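Local coordinates for protein transcriptional repressor, TetR family (PDB 3ANP) that probably represses transcription of fatty acid degradation genes as a TetR-family DNA-binding regulator, and binds the acyl-CoA ligand lauroyl-CoA, at residues V83-T97 with L178-L190. Residues are numbered along the deposited sequence; the frame is centred on the assembly and turned at random.
Sequences VEVLRHLFRVLAEGT and LAEELEKNLRLLL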
ATOM      1  N   VAL A  83      20.634   1.771 -11.747  1.00 17.73           N
ATOM      2  CA  VAL A  83      20.027   0.588 -11.144  1.00 19.80           C
ATOM      3  C   VAL A  83      20.690   0.251  -9.823  1.00 20.20           C
ATOM      4  O   VAL A  83      20.016  -0.153  -8.877  1.00 20.35           O
ATOM      5  CB  VAL A  83      20.048  -0.639 -12.089  1.00 21.58           C
ATOM      6  CG1 VAL A  83      19.633  -1.908 -11.322  1.00 16.71           C
ATOM      7  CG2 VAL A  83      19.054  -0.404 -13.228  1.00 20.96           C
ATOM      8  N   GLU A  84      22.005   0.430  -9.736  1.00 20.45           N
ATOM      9  CA  GLU A  84      22.689   0.152  -8.472  1.00 20.49           C
ATOM     10  C   GLU A  84      22.308   1.198  -7.430  1.00 18.40           C
ATOM     11  O   GLU A  84      22.285   0.907  -6.235  1.00 17.69           O
ATOM     12  CB  GLU A  84      24.213   0.129  -8.651  1.00 24.85           C
ATOM     13  CG  GLU A  84      24.773  -1.276  -8.869  1.00 36.25           C
ATOM     14  CD  GLU A  84      24.382  -2.244  -7.752  1.00 41.72           C
ATOM     15  OE1 GLU A  84      24.658  -1.950  -6.565  1.00 45.66           O
ATOM     16  OE2 GLU A  84      23.801  -3.304  -8.062  1.00 45.72           O
ATOM     17  N   VAL A  85      22.013   2.417  -7.870  1.00 19.57           N
ATOM     18  CA  VAL A  85      21.621   3.441  -6.907  1.00 19.37           C
ATOM     19  C   VAL A  85      20.241   3.080  -6.369  1.00 18.59           C
ATOM     20  O   VAL A  85      19.945   3.304  -5.199  1.00 17.51           O
ATOM     21  CB  VAL A  85      21.589   4.844  -7.526  1.00 19.73           C
ATOM     22  CG1 VAL A  85      21.101   5.857  -6.466  1.00 19.17           C
ATOM     23  CG2 VAL A  85      22.991   5.231  -7.981  1.00 21.47           C
ATOM     24  N   LEU A  86      19.396   2.531  -7.235  1.00 19.29           N
ATOM     25  CA  LEU A  86      18.058   2.094  -6.830  1.00 21.99           C
ATOM     26  C   LEU A  86      18.154   0.979  -5.794  1.00 21.12           C
ATOM     27  O   LEU A  86      17.485   1.029  -4.763  1.00 18.41           O
ATOM     28  CB  LEU A  86      17.278   1.566  -8.022  1.00 20.96           C
ATOM     29  CG  LEU A  86      16.572   2.592  -8.893  1.00 27.91           C
ATOM     30  CD1 LEU A  86      15.954   1.880 -10.090  1.00 28.65           C
ATOM     31  CD2 LEU A  86      15.507   3.305  -8.073  1.00 25.70           C
ATOM     32  N   ARG A  87      18.964  -0.040  -6.085  1.00 20.11           N
ATOM     33  CA  ARG A  87      19.140  -1.158  -5.157  1.00 22.76           C
ATOM     34  C   ARG A  87      19.667  -0.646  -3.824  1.00 21.46           C
ATOM     35  O   ARG A  87      19.246  -1.105  -2.763  1.00 21.86           O
ATOM     36  CB  ARG A  87      20.142  -2.192  -5.695  1.00 25.30           C
ATOM     37  CG  ARG A  87      19.684  -2.995  -6.895  1.00 36.41           C
ATOM     38  CD  ARG A  87      20.476  -4.298  -6.979  1.00 40.63           C
ATOM     39  NE  ARG A  87      20.131  -5.078  -8.161  1.00 49.00           N
ATOM     40  CZ  ARG A  87      20.559  -4.804  -9.391  1.00 52.32           C
ATOM     41  NH1 ARG A  87      21.356  -3.764  -9.600  1.00 54.80           N
ATOM     42  NH2 ARG A  87      20.189  -5.568 -10.412  1.00 52.96           N
ATOM     43  N   HIS A  88      20.607   0.291  -3.888  1.00 19.81           N
ATOM     44  CA  HIS A  88      21.182   0.867  -2.677  1.00 20.21           C
ATOM     45  C   HIS A  88      20.114   1.591  -1.859  1.00 18.53           C
ATOM     46  O   HIS A  88      20.012   1.418  -0.639  1.00 17.49           O
ATOM     47  CB  HIS A  88      22.285   1.860  -3.041  1.00 20.97           C
ATOM     48  CG  HIS A  88      22.825   2.616  -1.871  1.00 24.80           C
ATOM     49  ND1 HIS A  88      23.715   2.061  -0.975  1.00 28.07           N
ATOM     50  CD2 HIS A  88      22.588   3.876  -1.436  1.00 23.69           C
ATOM     51  CE1 HIS A  88      24.003   2.949  -0.040  1.00 30.23           C
ATOM     52  NE2 HIS A  88      23.331   4.058  -0.295  1.00 25.81           N
ATOM     53  N   LEU A  89      19.318   2.413  -2.536  1.00 17.07           N
ATOM     54  CA  LEU A  89      18.278   3.169  -1.853  1.00 17.65           C
ATOM     55  C   LEU A  89      17.341   2.266  -1.063  1.00 20.98           C
ATOM     56  O   LEU A  89      17.017   2.549   0.092  1.00 17.61           O
ATOM     57  CB  LEU A  89      17.475   3.991  -2.862  1.00 18.42           C
ATOM     58  CG  LEU A  89      16.233   4.721  -2.336  1.00 15.88           C
ATOM     59  CD1 LEU A  89      16.605   5.713  -1.260  1.00 18.54           C
ATOM     60  CD2 LEU A  89      15.564   5.435  -3.499  1.00 16.61           C
ATOM     61  N   PHE A  90      16.912   1.168  -1.672  1.00 18.98           N
ATOM     62  CA  PHE A  90      15.986   0.291  -0.979  1.00 20.80           C
ATOM     63  C   PHE A  90      16.661  -0.479   0.130  1.00 18.70           C
ATOM     64  O   PHE A  90      16.049  -0.761   1.147  1.00 20.56           O
ATOM     65  CB  PHE A  90      15.275  -0.609  -1.990  1.00 20.51           C
ATOM     66  CG  PHE A  90      14.294   0.148  -2.824  1.00 24.44           C
ATOM     67  CD1 PHE A  90      13.131   0.652  -2.250  1.00 25.04           C
ATOM     68  CD2 PHE A  90      14.577   0.464  -4.143  1.00 27.85           C
ATOM     69  CE1 PHE A  90      12.266   1.466  -2.980  1.00 26.54           C
ATOM     70  CE2 PHE A  90      13.720   1.280  -4.885  1.00 29.40           C
ATOM     71  CZ  PHE A  90      12.567   1.780  -4.303  1.00 26.89           C
ATOM     72  N   ARG A  91      17.940  -0.780  -0.058  1.00 19.83           N
ATOM     73  CA  ARG A  91      18.703  -1.469   0.971  1.00 20.78           C
ATOM     74  C   ARG A  91      18.757  -0.547   2.206  1.00 19.67           C
ATOM     75  O   ARG A  91      18.456  -0.960   3.328  1.00 18.91           O
ATOM     76  CB  ARG A  91      20.117  -1.756   0.442  1.00 24.48           C
ATOM     77  CG  ARG A  91      20.768  -3.030   0.941  1.00 32.56           C
ATOM     78  CD  ARG A  91      21.616  -3.653  -0.176  1.00 39.04           C
ATOM     79  NE  ARG A  91      22.592  -2.712  -0.739  1.00 42.89           N
ATOM     80  CZ  ARG A  91      22.910  -2.631  -2.030  1.00 42.44           C
ATOM     81  NH1 ARG A  91      22.332  -3.432  -2.919  1.00 43.55           N
ATOM     82  NH2 ARG A  91      23.809  -1.746  -2.439  1.00 42.20           N
ATOM     83  N   VAL A  92      19.125   0.712   1.999  1.00 18.34           N
ATOM     84  CA  VAL A  92      19.208   1.653   3.115  1.00 20.59           C
ATOM     85  C   VAL A  92      17.824   1.953   3.683  1.00 18.95           C
ATOM     86  O   VAL A  92      17.665   2.162   4.886  1.00 17.33           O
ATOM     87  CB  VAL A  92      19.913   2.950   2.680  1.00 21.88           C
ATOM     88  CG1 VAL A  92      19.667   4.053   3.703  1.00 29.37           C
ATOM     89  CG2 VAL A  92      21.425   2.677   2.546  1.00 22.29           C
ATOM     90  N   LEU A  93      16.818   1.973   2.819  1.00 18.77           N
ATOM     91  CA  LEU A  93      15.455   2.209   3.284  1.00 20.48           C
ATOM     92  C   LEU A  93      15.040   1.074   4.221  1.00 17.60           C
ATOM     93  O   LEU A  93      14.456   1.311   5.273  1.00 19.75           O
ATOM     94  CB  LEU A  93      14.489   2.263   2.099  1.00 22.20           C
ATOM     95  CG  LEU A  93      14.129   3.640   1.546  1.00 20.69           C
ATOM     96  CD1 LEU A  93      13.227   3.470   0.313  1.00 22.48           C
ATOM     97  CD2 LEU A  93      13.413   4.443   2.629  1.00 21.72           C
ATOM     98  N   ALA A  94      15.354  -0.158   3.838  1.00 15.61           N
ATOM     99  CA  ALA A  94      14.998  -1.316   4.658  1.00 17.42           C
ATOM    100  C   ALA A  94      15.726  -1.253   5.995  1.00 15.82           C
ATOM    101  O   ALA A  94      15.142  -1.465   7.058  1.00 16.84           O
ATOM    102  CB  ALA A  94      15.353  -2.598   3.932  1.00 15.30           C
ATOM    103  N   GLU A  95      17.015  -0.953   5.935  1.00 17.50           N
ATOM    104  CA  GLU A  95      17.808  -0.864   7.148  1.00 18.60           C
ATOM    105  C   GLU A  95      17.308   0.261   8.047  1.00 16.98           C
ATOM    106  O   GLU A  95      17.109   0.074   9.247  1.00 18.71           O
ATOM    107  CB  GLU A  95      19.281  -0.657   6.768  1.00 17.74           C
ATOM    108  CG  GLU A  95      19.855  -1.846   6.002  1.00 23.91           C
ATOM    109  CD  GLU A  95      21.214  -1.560   5.350  1.00 29.06           C
ATOM    110  OE1 GLU A  95      21.598  -0.373   5.205  1.00 32.15           O
ATOM    111  OE2 GLU A  95      21.894  -2.530   4.965  1.00 32.18           O
ATOM    112  N   GLY A  96      17.094   1.433   7.465  1.00 17.47           N
ATOM    113  CA  GLY A  96      16.629   2.561   8.256  1.00 17.64           C
ATOM    114  C   GLY A  96      15.236   2.339   8.814  1.00 17.98           C
ATOM    115  O   GLY A  96      14.934   2.740   9.936  1.00 17.62           O
ATOM    116  N   THR A  97      14.368   1.710   8.028  1.00 17.34           N
ATOM    117  CA  THR A  97      13.007   1.454   8.488  1.00 18.27           C
ATOM    118  C   THR A  97      13.022   0.534   9.696  1.00 18.30           C
ATOM    119  O   THR A  97      12.256   0.721  10.639  1.00 15.81           O
ATOM    120  CB  THR A  97      12.143   0.815   7.368  1.00 14.19           C
ATOM    121  OG1 THR A  97      12.028   1.740   6.282  1.00 18.06           O
ATOM    122  CG2 THR A  97      10.746   0.486   7.890  1.00 18.81           C
ATOM    123  N   LEU A 178      13.127  -7.504   5.686  1.00 19.68           N
ATOM    124  CA  LEU A 178      12.570  -6.414   4.885  1.00 18.89           C
ATOM    125  C   LEU A 178      13.438  -6.063   3.680  1.00 18.34           C
ATOM    126  O   LEU A 178      12.912  -5.752   2.617  1.00 18.62           O
ATOM    127  CB  LEU A 178      12.326  -5.167   5.742  1.00 16.20           C
ATOM    128  CG  LEU A 178      11.815  -3.885   5.056  1.00 16.78           C
ATOM    129  CD1 LEU A 178      10.465  -4.136   4.372  1.00 13.64           C
ATOM    130  CD2 LEU A 178      11.682  -2.752   6.108  1.00 13.18           C
ATOM    131  N   ALA A 179      14.761  -6.128   3.829  1.00 14.66           N
ATOM    132  CA  ALA A 179      15.649  -5.811   2.712  1.00 18.68           C
ATOM    133  C   ALA A 179      15.336  -6.729   1.512  1.00 19.17           C
ATOM    134  O   ALA A 179      15.283  -6.275   0.361  1.00 16.52           O
ATOM    135  CB  ALA A 179      17.112  -5.981   3.141  1.00 22.00           C
ATOM    136  N   GLU A 180      15.142  -8.014   1.792  1.00 15.83           N
ATOM    137  CA  GLU A 180      14.828  -9.006   0.757  1.00 19.41           C
ATOM    138  C   GLU A 180      13.488  -8.681   0.087  1.00 18.20           C
ATOM    139  O   GLU A 180      13.325  -8.824  -1.130  1.00 18.73           O
ATOM    140  CB  GLU A 180      14.771 -10.405   1.387  1.00 20.72           C
ATOM    141  CG  GLU A 180      14.607 -11.577   0.409  1.00 24.89           C
ATOM    142  CD  GLU A 180      13.180 -11.759  -0.094  1.00 26.68           C
ATOM    143  OE1 GLU A 180      12.217 -11.541   0.690  1.00 22.14           O
ATOM    144  OE2 GLU A 180      13.024 -12.147  -1.273  1.00 30.85           O
ATOM    145  N   GLU A 181      12.527  -8.257   0.900  1.00 17.48           N
ATOM    146  CA  GLU A 181      11.205  -7.902   0.409  1.00 19.29           C
ATOM    147  C   GLU A 181      11.259  -6.678  -0.512  1.00 19.32           C
ATOM    148  O   GLU A 181      10.625  -6.659  -1.564  1.00 18.83           O
ATOM    149  CB  GLU A 181      10.277  -7.645   1.606  1.00 21.36           C
ATOM    150  CG  GLU A 181       8.952  -6.954   1.294  1.00 23.91           C
ATOM    151  CD  GLU A 181       7.961  -7.841   0.555  1.00 22.98           C
ATOM    152  OE1 GLU A 181       8.101  -9.085   0.593  1.00 22.99           O
ATOM    153  OE2 GLU A 181       7.023  -7.286  -0.045  1.00 25.18           O
ATOM    154  N   LEU A 182      12.021  -5.657  -0.132  1.00 15.83           N
ATOM    155  CA  LEU A 182      12.107  -4.469  -0.972  1.00 17.91           C
ATOM    156  C   LEU A 182      12.849  -4.769  -2.266  1.00 17.45           C
ATOM    157  O   LEU A 182      12.516  -4.227  -3.319  1.00 16.26           O
ATOM    158  CB  LEU A 182      12.775  -3.304  -0.209  1.00 17.21           C
ATOM    159  CG  LEU A 182      11.948  -2.798   0.992  1.00 17.46           C
ATOM    160  CD1 LEU A 182      12.616  -1.553   1.552  1.00 16.91           C
ATOM    161  CD2 LEU A 182      10.490  -2.482   0.566  1.00 14.40           C
ATOM    162  N   GLU A 183      13.848  -5.645  -2.191  1.00 18.39           N
ATOM    163  CA  GLU A 183      14.613  -6.024  -3.376  1.00 19.82           C
ATOM    164  C   GLU A 183      13.665  -6.749  -4.345  1.00 18.30           C
ATOM    165  O   GLU A 183      13.784  -6.609  -5.563  1.00 17.28           O
ATOM    166  CB  GLU A 183      15.771  -6.949  -2.972  1.00 23.29           C
ATOM    167  CG  GLU A 183      16.516  -7.623  -4.129  1.00 27.93           C
ATOM    168  CD  GLU A 183      17.370  -6.670  -4.955  1.00 31.38           C
ATOM    169  OE1 GLU A 183      17.747  -5.587  -4.448  1.00 34.56           O
ATOM    170  OE2 GLU A 183      17.686  -7.020  -6.113  1.00 28.07           O
ATOM    171  N   LYS A 184      12.735  -7.529  -3.795  1.00 18.52           N
ATOM    172  CA  LYS A 184      11.746  -8.245  -4.608  1.00 21.31           C
ATOM    173  C   LYS A 184      10.851  -7.236  -5.333  1.00 19.80           C
ATOM    174  O   LYS A 184      10.578  -7.391  -6.525  1.00 18.59           O
ATOM    175  CB  LYS A 184      10.874  -9.173  -3.726  1.00 20.02           C
ATOM    176  CG  LYS A 184       9.673  -9.834  -4.457  1.00 25.75           C
ATOM    177  CD  LYS A 184       8.357  -9.026  -4.352  1.00 23.42           C
ATOM    178  CE  LYS A 184       7.865  -8.975  -2.898  1.00 28.71           C
ATOM    179  NZ  LYS A 184       6.629  -8.164  -2.690  1.00 29.63           N
ATOM    180  N   ASN A 185      10.389  -6.210  -4.616  1.00 17.14           N
ATOM    181  CA  ASN A 185       9.536  -5.180  -5.230  1.00 16.87           C
ATOM    182  C   ASN A 185      10.273  -4.488  -6.360  1.00 18.11           C
ATOM    183  O   ASN A 185       9.714  -4.235  -7.439  1.00 17.25           O
ATOM    184  CB  ASN A 185       9.129  -4.103  -4.213  1.00 16.70           C
ATOM    185  CG  ASN A 185       8.205  -4.626  -3.141  1.00 19.40           C
ATOM    186  OD1 ASN A 185       7.549  -5.644  -3.326  1.00 23.34           O
ATOM    187  ND2 ASN A 185       8.129  -3.912  -2.013  1.00 16.87           N
ATOM    188  N   LEU A 186      11.527  -4.143  -6.094  1.00 16.75           N
ATOM    189  CA  LEU A 186      12.346  -3.473  -7.081  1.00 17.18           C
ATOM    190  C   LEU A 186      12.540  -4.316  -8.344  1.00 19.16           C
ATOM    191  O   LEU A 186      12.291  -3.848  -9.449  1.00 19.04           O
ATOM    192  CB  LEU A 186      13.702  -3.133  -6.480  1.00 14.91           C
ATOM    193  CG  LEU A 186      14.678  -2.485  -7.460  1.00 21.66           C
ATOM    194  CD1 LEU A 186      14.101  -1.157  -7.956  1.00 22.40           C
ATOM    195  CD2 LEU A 186      16.015  -2.266  -6.768  1.00 25.40           C
ATOM    196  N   ARG A 187      13.000  -5.552  -8.175  1.00 18.40           N
ATOM    197  CA  ARG A 187      13.224  -6.442  -9.309  1.00 20.80           C
ATOM    198  C   ARG A 187      11.940  -6.658 -10.114  1.00 18.60           C
ATOM    199  O   ARG A 187      11.946  -6.594 -11.346  1.00 17.06           O
ATOM    200  CB  ARG A 187      13.724  -7.804  -8.819  1.00 26.43           C
ATOM    201  CG  ARG A 187      14.944  -7.750  -7.918  1.00 35.50           C
ATOM    202  CD  ARG A 187      16.231  -7.722  -8.707  1.00 40.32           C
ATOM    203  NE  ARG A 187      16.309  -8.839  -9.644  1.00 45.71           N
ATOM    204  CZ  ARG A 187      17.408  -9.185 -10.305  1.00 46.83           C
ATOM    205  NH1 ARG A 187      18.531  -8.501 -10.131  1.00 48.15           N
ATOM    206  NH2 ARG A 187      17.379 -10.205 -11.152  1.00 46.31           N
ATOM    207  N   LEU A 188      10.842  -6.942  -9.425  1.00 17.34           N
ATOM    208  CA  LEU A 188       9.590  -7.179 -10.131  1.00 18.07           C
ATOM    209  C   LEU A 188       9.116  -5.977 -10.926  1.00 17.17           C
ATOM    210  O   LEU A 188       8.767  -6.120 -12.102  1.00 16.11           O
ATOM    211  CB  LEU A 188       8.485  -7.639  -9.170  1.00 20.13           C
ATOM    212  CG  LEU A 188       8.589  -9.087  -8.687  1.00 21.90           C
ATOM    213  CD1 LEU A 188       7.331  -9.447  -7.908  1.00 23.01           C
ATOM    214  CD2 LEU A 188       8.742 -10.027  -9.892  1.00 19.84           C
ATOM    215  N   LEU A 189       9.110  -4.788 -10.321  1.00 13.92           N
ATOM    216  CA  LEU A 189       8.648  -3.626 -11.069  1.00 15.17           C
ATOM    217  C   LEU A 189       9.658  -3.167 -12.116  1.00 16.39           C
ATOM    218  O   LEU A 189       9.283  -2.754 -13.215  1.00 17.69           O
ATOM    219  CB  LEU A 189       8.319  -2.452 -10.141  1.00 15.81           C
ATOM    220  CG  LEU A 189       7.354  -1.445 -10.779  1.00 23.05           C
ATOM    221  CD1 LEU A 189       5.937  -2.037 -10.731  1.00 17.85           C
ATOM    222  CD2 LEU A 189       7.388  -0.094 -10.041  1.00 21.39           C
ATOM    223  N   LEU A 190      10.944  -3.230 -11.791  1.00 17.38           N
ATOM    224  CA  LEU A 190      11.949  -2.796 -12.755  1.00 18.93           C
ATOM    225  C   LEU A 190      12.077  -3.757 -13.946  1.00 18.81           C
ATOM    226  O   LEU A 190      12.032  -3.325 -15.104  1.00 19.65           O
ATOM    227  CB  LEU A 190      13.308  -2.643 -12.069  1.00 18.33           C
ATOM    228  CG  LEU A 190      14.482  -2.089 -12.892  1.00 21.41           C
ATOM    229  CD1 LEU A 190      14.195  -0.654 -13.288  1.00 20.93           C
ATOM    230  CD2 LEU A 190      15.772  -2.141 -12.063  1.00 22.38           C
TER
HETATM  231  O   HOH W   1      17.506  -3.312  -2.721  1.00 22.95           O
HETATM  232  O   HOH W   2      20.264  -5.267  -2.913  1.00 37.49           O
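Arg87 and Leu186 touch where helix segments 83-97 and 178-190 of the TetR-family C-terminal domain pack roughly antiparallel, their N-to-C directions 147° apart and their axes 8.5 Å at closest approach. With Leu186 CG anti to the backbone N (chi1 177°), CB leads to CG, which forks: CD1 lies 3.9 Å from Phe90 CE2 and also meets Leu86 CD1, while CD2 rests against CA and CG of Arg87. Beyond CG the Arg87 chain runs extended to NE, and the guanidinium plane lies 14° from that of the Glu183 carboxylate, whose OE2 sits at the guanidinium edge, 3.7 Å from Arg87 NE, in a long salt bridge. Arg87 NH1 holds Glu84 OE2 at 2.9 Å, completing a three-residue network. The NH2 of Arg87 faces Arg187 NH1, a like-charged pair, though Arg187 NE is bridged to Glu191. A leucine at Arg87 would probably leave Glu84 and Glu183 without their shared positive partner. One water also links the helices, donating to Arg87 O and Glu183 OE1. Leu158 of helix 151-172 packs against Phe90 and Leu186. Toward Thr97 the backbones close in, CA of Ala94 and Ala179 being 4.9 Å apart, and Ala94 CB presses to 3.4 Å from Ala179 CA, tighter than usual carbon contact.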